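Local coordinates for protein ORF48 (Lactococcus phage TP901-1, PDB 3U6X) that probably forms part of the phage baseplate as its upper protein, assembling with further copies of itself and with another protein, at residues 2-7 against 77-82; 45-50 against 63-68; 57-62 against 88-93. All coordinates share one frame; numbering follows the deposited sequence.

Interaction 1 of 3, residues 2-7 against 77-82; sequences FKFVLE and GTLLVI
The ring of Phe-4 overlaps the isobutyl end of Leu-79 and one methyl of Val-81, reaching them with its far end. Phe-4 CE2 lies 3.7 Å from Leu-79 CD2, and Phe-4 CZ lies 4.1 Å from Val-81 CG2, so the two aliphatic residues share the outer part of the ring, each approaching it obliquely. Phe-4 leaves its strand pointing at 78-82, and with CG anti to the backbone nitrogen (chi1 -155°) its outer end is the part that touches. Leu-6, two residues on, supplies the second bridge: its CD2 meets Leu-79 CD1 at 4.1 Å and also sits in plane at the edge of the Phe-4 ring. Leu-79 therefore divides its branches, CD2 to the ring and CD1 to Leu-6.

The strands 3-7 and 78-82 run roughly antiparallel, at 149°, with axes 9.9 Å apart, which is too far for backbone pairing and is the spacing of two layers of a beta sandwich, consistent with the immunoglobulin-like family. Ile-71 of strand 70-74 touches both Phe-4 and Leu-79. No hydrogen bond crosses the gap. Branched aliphatic and flat aromatic groups suit this buried place because cohesion here must come from shape fit and the exclusion of water.

Interaction 2 of 3, residues 45-50 against 63-68; sequences NVPVSL and KSYTLA
One face of the Tyr-65 ring rests on both methyls of Val-46, while Pro-47 comes in obliquely at the CE2 corner. Val-46 CG2 makes a CH-pi contact, 3.9 Å from the ring centroid and 17° off the normal, displaced a little toward the rim. Val-46 CG1 lies over the same face nearer the root of the side chain, 3.6 Å from Tyr-65 CD2. With CG1 anti to the backbone nitrogen (chi1 -179°), the valine lays its methyls side by side, CG1 toward CD2 and CG2 toward CD1. Pro-47 CD adds a contact of 3.9 Å with Tyr-65 CE2, the two side chains crossing at about a right angle.

Tyr-65 ends the 3-10 segment 63-65, in the connection between strands 56-60 and 70-74, and so this contact lays a loop of the immunoglobulin-like domain against strand 43-53 where that strand is interrupted. Met-61 also touches Val-46, and Ser-20 of strand 16-22 touches the tyrosine. The residue types fit a partly buried border: valine is compact and buried, proline tolerates exposure at the break in the strand, and tyrosine joins a broad apolar face to a polar hydroxyl. Next to Val-46, Asn-45 packs on Tyr-52 of a second subunit.

Interaction 3 of 3, residues 57-62 against 88-93; sequences VYVEMP and LCFKMS
A Met-aromatic contact in the buried interior of what is probably an immunoglobulin-like beta sandwich joins segment 57-62 to strand 86-92. The two are not hydrogen-bonded to each other: Val-59 and Phe-90, the closest facing pair, have CA atoms 9.5 Å apart, and the space between is filled from both sides by buried apolar groups.

Phe-90 is the hub. Its ring meets the opposite layer with the edge that carries CE1 and CZ, and Met-61 CE lies near the ring plane beside it, 3.6 Å from Phe-90 CE1. The sulfur stands farther off: Met-61 SD is 5.1 Å from the ring centroid, 60° off the normal, so it lies obliquely beside the ring and not over its face. The methionine chain bends at its last torsion (chi3 -101°), and this turn carries the terminal methyl round to the ring edge while the sulfur remains within reach of Leu-88. A long, unbranched and flexible side chain suits this place, since it has to serve two partners from a position just beyond the end of strand 56-60.

Val-59, two residues before Met-61 and within strand 56-60, has a short, branched side chain that brings one methyl, CG1, to the ring edge at 4.1 Å from Phe-90 CE1. Phe-90 is also stacked with Phe-4 of strand 3-8 and touched by Val-18 of strand 16-22, so residues of several strands surround its ring. Backbone hydrogen bonds of Val-59 with Phe-4 and of Met-61 with Phe-2 tie segment 57-62 to the strand beside it. At the other end of the contact, the methyl CD2 of Leu-88 packs 4.0 Å from Met-61 SD.

In the fold
The three contacts lie close together: the centres of interactions 1 and 3 are about 6 Å apart, those of 2 and 3 about 7 Å and those of 1 and 2 about 10 Å. Interactions 1 and 3 share the sandwich interior, because strands 3-8 and 56-60 are neighbours on one side and strands 78-83 and 86-92 on the other. Along the chain their segments alternate, as do those of 2 and 3, whereas interaction 2 is nested within the loop that interaction 1 closes. Interaction 2 lies toward the border, its centre about 9 Å from the chain centre. Together they fasten early, middle and late strands into one compact, all-beta domain.

Interaction 1 of 3, residues 2-7 against 77-82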
ATOM      1  N   PHE V   2      24.661 -15.893  57.135  1.00 59.72           N
ATOM      2  CA  PHE V   2      25.970 -16.148  56.523  1.00 59.92           C
ATOM      3  C   PHE V   2      25.663 -17.025  55.303  1.00 62.17           C
ATOM      4  O   PHE V   2      26.076 -16.693  54.196  1.00 62.15           O
ATOM      5  CB  PHE V   2      26.853 -16.936  57.513  1.00 62.61           C
ATOM      6  CG  PHE V   2      28.251 -17.333  57.113  1.00 65.02           C
ATOM      7  CD1 PHE V   2      29.215 -16.370  56.862  1.00 70.05           C
ATOM      8  CD2 PHE V   2      28.662 -18.655  57.192  1.00 67.82           C
ATOM      9  CE1 PHE V   2      30.535 -16.731  56.558  1.00 71.73           C
ATOM     10  CE2 PHE V   2      29.994 -19.010  56.940  1.00 71.38           C
ATOM     11  CZ  PHE V   2      30.914 -18.048  56.604  1.00 70.23           C
ATOM     12  N   LYS V   3      24.874 -18.108  55.503  1.00 56.56           N
ATOM     13  CA  LYS V   3      24.429 -19.008  54.443  1.00 55.45           C
ATOM     14  C   LYS V   3      22.901 -18.970  54.383  1.00 56.75           C
ATOM     15  O   LYS V   3      22.235 -19.312  55.360  1.00 56.29           O
ATOM     16  CB  LYS V   3      24.961 -20.431  54.667  1.00 58.17           C
ATOM     17  CG  LYS V   3      25.120 -21.256  53.390  1.00 71.14           C
ATOM     18  CD  LYS V   3      26.214 -22.306  53.572  1.00 82.58           C
ATOM     19  CE  LYS V   3      26.482 -23.122  52.332  1.00 95.56           C
ATOM     20  NZ  LYS V   3      27.538 -24.137  52.586  1.00109.37           N
ATOM     21  N   PHE V   4      22.356 -18.463  53.259  1.00 50.99           N
ATOM     22  CA  PHE V   4      20.922 -18.292  53.013  1.00 49.37           C
ATOM     23  C   PHE V   4      20.507 -19.043  51.747  1.00 52.14           C
ATOM     24  O   PHE V   4      21.279 -19.118  50.790  1.00 52.10           O
ATOM     25  CB  PHE V   4      20.603 -16.801  52.842  1.00 50.51           C
ATOM     26  CG  PHE V   4      19.185 -16.411  53.166  1.00 51.25           C
ATOM     27  CD1 PHE V   4      18.810 -16.108  54.473  1.00 53.83           C
ATOM     28  CD2 PHE V   4      18.232 -16.300  52.163  1.00 52.77           C
ATOM     29  CE1 PHE V   4      17.493 -15.735  54.776  1.00 54.28           C
ATOM     30  CE2 PHE V   4      16.912 -15.927  52.468  1.00 55.33           C
ATOM     31  CZ  PHE V   4      16.554 -15.655  53.772  1.00 53.26           C
ATOM     32  N   VAL V   5      19.280 -19.578  51.733  1.00 46.90           N
ATOM     33  CA  VAL V   5      18.768 -20.365  50.608  1.00 45.72           C
ATOM     34  C   VAL V   5      17.614 -19.648  49.925  1.00 49.93           C
ATOM     35  O   VAL V   5      16.633 -19.279  50.577  1.00 49.97           O
ATOM     36  CB  VAL V   5      18.349 -21.819  51.003  1.00 48.48           C
ATOM     37  CG1 VAL V   5      17.884 -22.600  49.785  1.00 48.00           C
ATOM     38  CG2 VAL V   5      19.465 -22.587  51.702  1.00 47.97           C
ATOM     39  N   LEU V   6      17.720 -19.483  48.603  1.00 45.79           N
ATOM     40  CA  LEU V   6      16.660 -18.891  47.808  1.00 45.22           C
ATOM     41  C   LEU V   6      16.129 -19.925  46.844  1.00 49.93           C
ATOM     42  O   LEU V   6      16.850 -20.379  45.946  1.00 49.22           O
ATOM     43  CB  LEU V   6      17.122 -17.653  47.041  1.00 44.81           C
ATOM     44  CG  LEU V   6      17.732 -16.502  47.830  1.00 48.49           C
ATOM     45  CD1 LEU V   6      18.352 -15.492  46.873  1.00 48.51           C
ATOM     46  CD2 LEU V   6      16.693 -15.816  48.717  1.00 48.73           C
ATOM     47  N   GLU V   7      14.874 -20.336  47.065  1.00 47.32           N
ATOM     48  CA  GLU V   7      14.188 -21.284  46.194  1.00 47.11           C
ATOM     49  C   GLU V   7      13.639 -20.469  45.040  1.00 48.35           C
ATOM     50  O   GLU V   7      13.192 -19.341  45.252  1.00 47.58           O
ATOM     51  CB  GLU V   7      13.087 -22.047  46.953  1.00 48.83           C
ATOM     52  CG  GLU V   7      13.628 -23.152  47.858  1.00 59.85           C
ATOM     53  CD  GLU V   7      12.633 -24.069  48.556  1.00 84.00           C
ATOM     54  OE1 GLU V   7      13.072 -24.835  49.445  1.00 84.65           O
ATOM     55  OE2 GLU V   7      11.426 -24.034  48.219  1.00 77.34           O
ATOM     56  N   GLY V  77      11.177 -10.796  41.547  1.00 76.05           N
ATOM     57  CA  GLY V  77      12.512 -11.343  41.779  1.00 73.57           C
ATOM     58  C   GLY V  77      13.274 -10.752  42.959  1.00 71.51           C
ATOM     59  O   GLY V  77      14.503 -10.600  42.876  1.00 70.86           O
ATOM     60  N   THR V  78      12.548 -10.404  44.074  1.00 62.88           N
ATOM     61  CA  THR V  78      13.139  -9.838  45.289  1.00 60.37           C
ATOM     62  C   THR V  78      12.619 -10.374  46.623  1.00 58.31           C
ATOM     63  O   THR V  78      11.417 -10.484  46.827  1.00 58.04           O
ATOM     64  CB  THR V  78      13.339  -8.312  45.246  1.00 69.52           C
ATOM     65  OG1 THR V  78      13.099  -7.749  46.536  1.00 73.45           O
ATOM     66  CG2 THR V  78      12.490  -7.621  44.233  1.00 66.56           C
ATOM     67  N   LEU V  79      13.548 -10.695  47.522  1.00 50.54           N
ATOM     68  CA  LEU V  79      13.294 -11.139  48.892  1.00 48.67           C
ATOM     69  C   LEU V  79      14.074 -10.191  49.794  1.00 49.83           C
ATOM     70  O   LEU V  79      15.231  -9.849  49.497  1.00 48.67           O
ATOM     71  CB  LEU V  79      13.784 -12.582  49.113  1.00 48.42           C
ATOM     72  CG  LEU V  79      13.555 -13.202  50.514  1.00 53.02           C
ATOM     73  CD1 LEU V  79      13.195 -14.638  50.407  1.00 53.07           C
ATOM     74  CD2 LEU V  79      14.764 -13.067  51.407  1.00 55.21           C
ATOM     75  N   LEU V  80      13.429  -9.759  50.878  1.00 45.10           N
ATOM     76  CA  LEU V  80      14.046  -8.900  51.885  1.00 44.50           C
ATOM     77  C   LEU V  80      14.067  -9.617  53.221  1.00 48.57           C
ATOM     78  O   LEU V  80      13.207 -10.449  53.482  1.00 47.84           O
ATOM     79  CB  LEU V  80      13.254  -7.591  52.088  1.00 44.06           C
ATOM     80  CG  LEU V  80      13.014  -6.656  50.919  1.00 48.07           C
ATOM     81  CD1 LEU V  80      12.170  -5.492  51.362  1.00 48.11           C
ATOM     82  CD2 LEU V  80      14.304  -6.141  50.330  1.00 49.40           C
ATOM     83  N   VAL V  81      15.025  -9.241  54.076  1.00 45.15           N
ATOM     84  CA  VAL V  81      15.101  -9.630  55.470  1.00 43.98           C
ATOM     85  C   VAL V  81      15.124  -8.276  56.168  1.00 47.37           C
ATOM     86  O   VAL V  81      15.994  -7.452  55.879  1.00 45.24           O
ATOM     87  CB  VAL V  81      16.319 -10.506  55.830  1.00 46.97           C
ATOM     88  CG1 VAL V  81      16.294 -10.847  57.314  1.00 46.12           C
ATOM     89  CG2 VAL V  81      16.362 -11.776  54.970  1.00 46.64           C
ATOM     90  N   ILE V  82      14.112  -8.004  56.999  1.00 45.65           N
ATOM     91  CA  ILE V  82      13.994  -6.742  57.747  1.00 45.97           C
ATOM     92  C   ILE V  82      14.059  -6.976  59.268  1.00 53.50           C
ATOM     93  O   ILE V  82      13.282  -7.765  59.803  1.00 54.01           O
ATOM     94  CB  ILE V  82      12.733  -5.931  57.344  1.00 48.14           C
ATOM     95  CG1 ILE V  82      12.576  -5.849  55.817  1.00 48.21           C
ATOM     96  CG2 ILE V  82      12.739  -4.535  57.973  1.00 48.01           C
ATOM     97  CD1 ILE V  82      11.240  -5.286  55.273  1.00 50.44           C
TER

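Interaction 2 of 3, residues 45-50 against 63-68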
ATOM      1  N   ASN V  45      27.165  -3.079  48.793  1.00 38.34           N
ATOM      2  CA  ASN V  45      27.137  -4.282  47.961  1.00 38.39           C
ATOM      3  C   ASN V  45      27.758  -5.404  48.778  1.00 42.17           C
ATOM      4  O   ASN V  45      28.924  -5.296  49.179  1.00 42.44           O
ATOM      5  CB  ASN V  45      27.878  -4.076  46.632  1.00 38.81           C
ATOM      6  CG  ASN V  45      27.114  -3.341  45.540  1.00 50.44           C
ATOM      7  OD1 ASN V  45      26.024  -2.776  45.721  1.00 46.22           O
ATOM      8  ND2 ASN V  45      27.689  -3.327  44.362  1.00 40.76           N
ATOM      9  N   VAL V  46      26.944  -6.406  49.139  1.00 37.78           N
ATOM     10  CA  VAL V  46      27.379  -7.525  49.976  1.00 38.11           C
ATOM     11  C   VAL V  46      28.173  -8.542  49.107  1.00 44.36           C
ATOM     12  O   VAL V  46      27.656  -8.988  48.070  1.00 45.92           O
ATOM     13  CB  VAL V  46      26.180  -8.178  50.735  1.00 40.92           C
ATOM     14  CG1 VAL V  46      26.628  -9.331  51.615  1.00 40.12           C
ATOM     15  CG2 VAL V  46      25.438  -7.147  51.574  1.00 40.40           C
ATOM     16  N   PRO V  47      29.429  -8.894  49.477  1.00 40.21           N
ATOM     17  CA  PRO V  47      30.150  -9.916  48.688  1.00 40.35           C
ATOM     18  C   PRO V  47      29.488 -11.281  48.910  1.00 48.33           C
ATOM     19  O   PRO V  47      29.134 -11.629  50.049  1.00 49.93           O
ATOM     20  CB  PRO V  47      31.584  -9.869  49.228  1.00 41.10           C
ATOM     21  CG  PRO V  47      31.510  -9.180  50.518  1.00 45.24           C
ATOM     22  CD  PRO V  47      30.184  -8.495  50.683  1.00 41.20           C
ATOM     23  N   VAL V  48      29.227 -12.011  47.813  1.00 44.44           N
ATOM     24  CA  VAL V  48      28.558 -13.304  47.903  1.00 43.28           C
ATOM     25  C   VAL V  48      29.330 -14.419  47.226  1.00 46.41           C
ATOM     26  O   VAL V  48      30.092 -14.193  46.286  1.00 44.48           O
ATOM     27  CB  VAL V  48      27.052 -13.271  47.470  1.00 46.43           C
ATOM     28  CG1 VAL V  48      26.248 -12.327  48.347  1.00 45.95           C
ATOM     29  CG2 VAL V  48      26.874 -12.925  45.981  1.00 45.92           C
ATOM     30  N   SER V  49      29.074 -15.635  47.689  1.00 44.10           N
ATOM     31  CA  SER V  49      29.615 -16.863  47.116  1.00 44.20           C
ATOM     32  C   SER V  49      28.377 -17.687  46.736  1.00 46.40           C
ATOM     33  O   SER V  49      27.561 -17.999  47.595  1.00 46.41           O
ATOM     34  CB  SER V  49      30.527 -17.587  48.107  1.00 47.44           C
ATOM     35  OG  SER V  49      31.250 -18.621  47.459  1.00 58.35           O
ATOM     36  N   LEU V  50      28.165 -17.905  45.444  1.00 40.80           N
ATOM     37  CA  LEU V  50      26.989 -18.620  44.955  1.00 39.16           C
ATOM     38  C   LEU V  50      27.254 -20.091  44.565  1.00 41.32           C
ATOM     39  O   LEU V  50      28.315 -20.469  44.035  1.00 39.33           O
ATOM     40  CB  LEU V  50      26.239 -17.831  43.854  1.00 38.85           C
ATOM     41  CG  LEU V  50      25.896 -16.372  44.179  1.00 42.62           C
ATOM     42  CD1 LEU V  50      25.337 -15.676  42.993  1.00 42.45           C
ATOM     43  CD2 LEU V  50      24.960 -16.263  45.346  1.00 44.11           C
ATOM     44  N   LYS V  63      29.825 -13.219  57.715  1.00 52.00           N
ATOM     45  CA  LYS V  63      29.086 -13.295  58.973  1.00 52.25           C
ATOM     46  C   LYS V  63      28.639 -11.909  59.498  1.00 55.51           C
ATOM     47  O   LYS V  63      27.625 -11.829  60.180  1.00 53.20           O
ATOM     48  CB  LYS V  63      29.892 -14.067  60.031  1.00 55.68           C
ATOM     49  CG  LYS V  63      29.192 -15.319  60.518  1.00 75.26           C
ATOM     50  CD  LYS V  63      29.040 -15.261  62.016  1.00 91.83           C
ATOM     51  CE  LYS V  63      27.896 -16.095  62.534  1.00107.18           C
ATOM     52  NZ  LYS V  63      27.732 -15.947  64.007  1.00117.02           N
ATOM     53  N   SER V  64      29.365 -10.810  59.164  1.00 53.54           N
ATOM     54  CA  SER V  64      28.937  -9.477  59.610  1.00 53.57           C
ATOM     55  C   SER V  64      27.537  -9.158  59.044  1.00 57.52           C
ATOM     56  O   SER V  64      26.743  -8.487  59.710  1.00 57.25           O
ATOM     57  CB  SER V  64      29.942  -8.407  59.195  1.00 57.28           C
ATOM     58  OG  SER V  64      30.161  -8.428  57.796  1.00 66.58           O
ATOM     59  N   TYR V  65      27.228  -9.689  57.830  1.00 53.59           N
ATOM     60  CA  TYR V  65      25.952  -9.454  57.161  1.00 52.88           C
ATOM     61  C   TYR V  65      24.797 -10.289  57.684  1.00 57.87           C
ATOM     62  O   TYR V  65      23.655 -10.011  57.316  1.00 57.21           O
ATOM     63  CB  TYR V  65      26.070  -9.393  55.623  1.00 52.89           C
ATOM     64  CG  TYR V  65      26.896  -8.217  55.138  1.00 53.31           C
ATOM     65  CD1 TYR V  65      26.381  -6.922  55.153  1.00 54.64           C
ATOM     66  CD2 TYR V  65      28.206  -8.392  54.695  1.00 54.38           C
ATOM     67  CE1 TYR V  65      27.147  -5.831  54.733  1.00 55.39           C
ATOM     68  CE2 TYR V  65      28.972  -7.312  54.248  1.00 55.41           C
ATOM     69  CZ  TYR V  65      28.440  -6.033  54.271  1.00 65.04           C
ATOM     70  OH  TYR V  65      29.198  -4.970  53.830  1.00 71.08           O
ATOM     71  N   THR V  66      25.071 -11.268  58.597  1.00 55.47           N
ATOM     72  CA  THR V  66      24.005 -12.068  59.235  1.00 55.57           C
ATOM     73  C   THR V  66      23.012 -11.182  59.934  1.00 60.79           C
ATOM     74  O   THR V  66      23.377 -10.307  60.715  1.00 60.11           O
ATOM     75  CB  THR V  66      24.426 -13.323  60.069  1.00 62.21           C
ATOM     76  OG1 THR V  66      23.476 -13.559  61.113  1.00 60.22           O
ATOM     77  CG2 THR V  66      25.738 -13.225  60.684  1.00 60.35           C
ATOM     78  N   LEU V  67      21.765 -11.346  59.550  1.00 58.89           N
ATOM     79  CA  LEU V  67      20.645 -10.548  60.012  1.00 59.65           C
ATOM     80  C   LEU V  67      19.423 -11.390  59.786  1.00 68.66           C
ATOM     81  O   LEU V  67      18.928 -11.485  58.680  1.00 68.93           O
ATOM     82  CB  LEU V  67      20.524  -9.236  59.190  1.00 59.15           C
ATOM     83  CG  LEU V  67      19.409  -8.286  59.574  1.00 62.72           C
ATOM     84  CD1 LEU V  67      19.918  -7.237  60.498  1.00 62.84           C
ATOM     85  CD2 LEU V  67      18.776  -7.681  58.351  1.00 63.37           C
ATOM     86  N   ALA V  68      18.973 -12.058  60.806  1.00 68.62           N
ATOM     87  CA  ALA V  68      17.751 -12.811  60.682  1.00 69.52           C
ATOM     88  C   ALA V  68      16.729 -11.995  61.468  1.00 73.73           C
ATOM     89  O   ALA V  68      16.922 -11.678  62.647  1.00 74.18           O
ATOM     90  CB  ALA V  68      17.907 -14.214  61.256  1.00 70.69           C
TER

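Interaction 3 of 3, residues 57-62 against 88-93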
ATOM      1  N   VAL V  57      19.323 -21.662  45.221  1.00 44.44           N
ATOM      2  CA  VAL V  57      20.576 -20.916  45.214  1.00 43.28           C
ATOM      3  C   VAL V  57      21.053 -20.887  46.663  1.00 47.04           C
ATOM      4  O   VAL V  57      20.302 -20.487  47.554  1.00 46.79           O
ATOM      5  CB  VAL V  57      20.443 -19.459  44.672  1.00 46.21           C
ATOM      6  CG1 VAL V  57      21.813 -18.839  44.445  1.00 45.65           C
ATOM      7  CG2 VAL V  57      19.645 -19.413  43.392  1.00 46.10           C
ATOM      8  N   TYR V  58      22.304 -21.273  46.889  1.00 43.01           N
ATOM      9  CA  TYR V  58      22.925 -21.164  48.200  1.00 42.58           C
ATOM     10  C   TYR V  58      23.796 -19.905  48.176  1.00 46.65           C
ATOM     11  O   TYR V  58      24.718 -19.825  47.374  1.00 46.57           O
ATOM     12  CB  TYR V  58      23.719 -22.424  48.537  1.00 43.35           C
ATOM     13  CG  TYR V  58      22.890 -23.683  48.419  1.00 44.75           C
ATOM     14  CD1 TYR V  58      22.008 -24.060  49.430  1.00 46.83           C
ATOM     15  CD2 TYR V  58      23.006 -24.515  47.308  1.00 44.74           C
ATOM     16  CE1 TYR V  58      21.225 -25.210  49.313  1.00 47.03           C
ATOM     17  CE2 TYR V  58      22.241 -25.674  47.187  1.00 45.00           C
ATOM     18  CZ  TYR V  58      21.352 -26.017  48.192  1.00 50.69           C
ATOM     19  OH  TYR V  58      20.602 -27.158  48.061  1.00 49.21           O
ATOM     20  N   VAL V  59      23.411 -18.886  48.955  1.00 43.36           N
ATOM     21  CA  VAL V  59      24.059 -17.579  49.028  1.00 43.13           C
ATOM     22  C   VAL V  59      24.894 -17.491  50.290  1.00 50.19           C
ATOM     23  O   VAL V  59      24.352 -17.438  51.395  1.00 49.87           O
ATOM     24  CB  VAL V  59      23.017 -16.433  48.952  1.00 46.35           C
ATOM     25  CG1 VAL V  59      23.699 -15.080  48.860  1.00 45.78           C
ATOM     26  CG2 VAL V  59      22.060 -16.627  47.770  1.00 46.02           C
ATOM     27  N   GLU V  60      26.214 -17.496  50.121  1.00 49.26           N
ATOM     28  CA  GLU V  60      27.182 -17.370  51.206  1.00 50.16           C
ATOM     29  C   GLU V  60      27.703 -15.922  51.265  1.00 53.97           C
ATOM     30  O   GLU V  60      28.215 -15.428  50.277  1.00 54.15           O
ATOM     31  CB  GLU V  60      28.334 -18.348  51.008  1.00 52.25           C
ATOM     32  CG  GLU V  60      28.266 -19.546  51.925  1.00 67.60           C
ATOM     33  CD  GLU V  60      29.530 -19.772  52.725  1.00 94.66           C
ATOM     34  OE1 GLU V  60      29.494 -19.536  53.953  1.00 95.95           O
ATOM     35  OE2 GLU V  60      30.557 -20.170  52.127  1.00 92.45           O
ATOM     36  N   MET V  61      27.551 -15.258  52.408  1.00 49.59           N
ATOM     37  CA  MET V  61      27.906 -13.862  52.673  1.00 48.64           C
ATOM     38  C   MET V  61      28.826 -13.805  53.908  1.00 50.63           C
ATOM     39  O   MET V  61      28.758 -14.713  54.721  1.00 48.07           O
ATOM     40  CB  MET V  61      26.608 -13.102  53.040  1.00 51.17           C
ATOM     41  CG  MET V  61      25.631 -12.996  51.919  1.00 55.40           C
ATOM     42  SD  MET V  61      24.015 -12.520  52.532  1.00 59.58           S
ATOM     43  CE  MET V  61      23.249 -14.099  52.500  1.00 56.65           C
ATOM     44  N   PRO V  62      29.595 -12.718  54.164  1.00 49.03           N
ATOM     45  CA  PRO V  62      30.357 -12.660  55.414  1.00 49.26           C
ATOM     46  C   PRO V  62      29.396 -12.603  56.599  1.00 54.00           C
ATOM     47  O   PRO V  62      28.292 -12.034  56.505  1.00 52.53           O
ATOM     48  CB  PRO V  62      31.150 -11.352  55.292  1.00 51.22           C
ATOM     49  CG  PRO V  62      31.153 -11.027  53.851  1.00 55.67           C
ATOM     50  CD  PRO V  62      29.810 -11.492  53.371  1.00 51.09           C
ATOM     51  N   LEU V  88      18.398  -6.437  54.516  1.00 41.02           N
ATOM     52  CA  LEU V  88      19.262  -7.295  53.709  1.00 40.66           C
ATOM     53  C   LEU V  88      18.397  -7.668  52.461  1.00 45.61           C
ATOM     54  O   LEU V  88      17.360  -8.331  52.575  1.00 45.77           O
ATOM     55  CB  LEU V  88      19.734  -8.534  54.489  1.00 40.34           C
ATOM     56  CG  LEU V  88      20.869  -9.354  53.846  1.00 44.64           C
ATOM     57  CD1 LEU V  88      22.192  -8.552  53.781  1.00 44.05           C
ATOM     58  CD2 LEU V  88      21.086 -10.654  54.604  1.00 46.94           C
ATOM     59  N   CYS V  89      18.772  -7.119  51.301  1.00 42.03           N
ATOM     60  CA  CYS V  89      18.034  -7.236  50.044  1.00 41.65           C
ATOM     61  C   CYS V  89      18.649  -8.243  49.085  1.00 44.79           C
ATOM     62  O   CYS V  89      19.835  -8.149  48.763  1.00 43.85           O
ATOM     63  CB  CYS V  89      17.911  -5.849  49.416  1.00 42.14           C
ATOM     64  SG  CYS V  89      17.086  -5.803  47.807  1.00 46.02           S
ATOM     65  N   PHE V  90      17.823  -9.185  48.596  1.00 40.98           N
ATOM     66  CA  PHE V  90      18.236 -10.216  47.647  1.00 40.41           C
ATOM     67  C   PHE V  90      17.541  -9.952  46.327  1.00 44.68           C
ATOM     68  O   PHE V  90      16.314  -9.953  46.283  1.00 44.16           O
ATOM     69  CB  PHE V  90      17.898 -11.632  48.168  1.00 41.90           C
ATOM     70  CG  PHE V  90      18.611 -12.048  49.438  1.00 43.27           C
ATOM     71  CD1 PHE V  90      19.748 -12.848  49.389  1.00 45.45           C
ATOM     72  CD2 PHE V  90      18.125 -11.664  50.686  1.00 45.85           C
ATOM     73  CE1 PHE V  90      20.400 -13.234  50.559  1.00 46.75           C
ATOM     74  CE2 PHE V  90      18.774 -12.054  51.864  1.00 48.99           C
ATOM     75  CZ  PHE V  90      19.907 -12.843  51.794  1.00 46.86           C
ATOM     76  N   LYS V  91      18.313  -9.666  45.263  1.00 41.74           N
ATOM     77  CA  LYS V  91      17.745  -9.397  43.938  1.00 41.80           C
ATOM     78  C   LYS V  91      18.175 -10.485  42.987  1.00 48.28           C
ATOM     79  O   LYS V  91      19.368 -10.684  42.777  1.00 48.68           O
ATOM     80  CB  LYS V  91      18.147  -8.005  43.393  1.00 43.61           C
ATOM     81  CG  LYS V  91      17.450  -6.790  44.037  1.00 52.32           C
ATOM     82  CD  LYS V  91      15.996  -6.658  43.639  1.00 65.60           C
ATOM     83  CE  LYS V  91      15.445  -5.258  43.530  1.00 74.12           C
ATOM     84  NZ  LYS V  91      15.486  -4.499  44.799  1.00 81.59           N
ATOM     85  N   MET V  92      17.212 -11.232  42.459  1.00 46.09           N
ATOM     86  CA  MET V  92      17.481 -12.295  41.505  1.00 46.39           C
ATOM     87  C   MET V  92      17.284 -11.786  40.074  1.00 49.89           C
ATOM     88  O   MET V  92      16.350 -11.037  39.778  1.00 47.92           O
ATOM     89  CB  MET V  92      16.572 -13.492  41.782  1.00 49.36           C
ATOM     90  CG  MET V  92      16.863 -14.691  40.905  1.00 54.05           C
ATOM     91  SD  MET V  92      16.744 -16.233  41.810  1.00 59.85           S
ATOM     92  CE  MET V  92      15.102 -16.322  41.953  1.00 57.09           C
ATOM     93  N   SER V  93      18.174 -12.198  39.191  1.00 49.41           N
ATOM     94  CA  SER V  93      18.099 -11.856  37.783  1.00 51.00           C
ATOM     95  C   SER V  93      17.598 -13.079  37.018  1.00 58.23           C
ATOM     96  O   SER V  93      18.169 -14.170  37.161  1.00 58.55           O
ATOM     97  CB  SER V  93      19.475 -11.449  37.260  1.00 56.25           C
ATOM     98  OG  SER V  93      19.947 -10.263  37.878  1.00 70.15           O
TER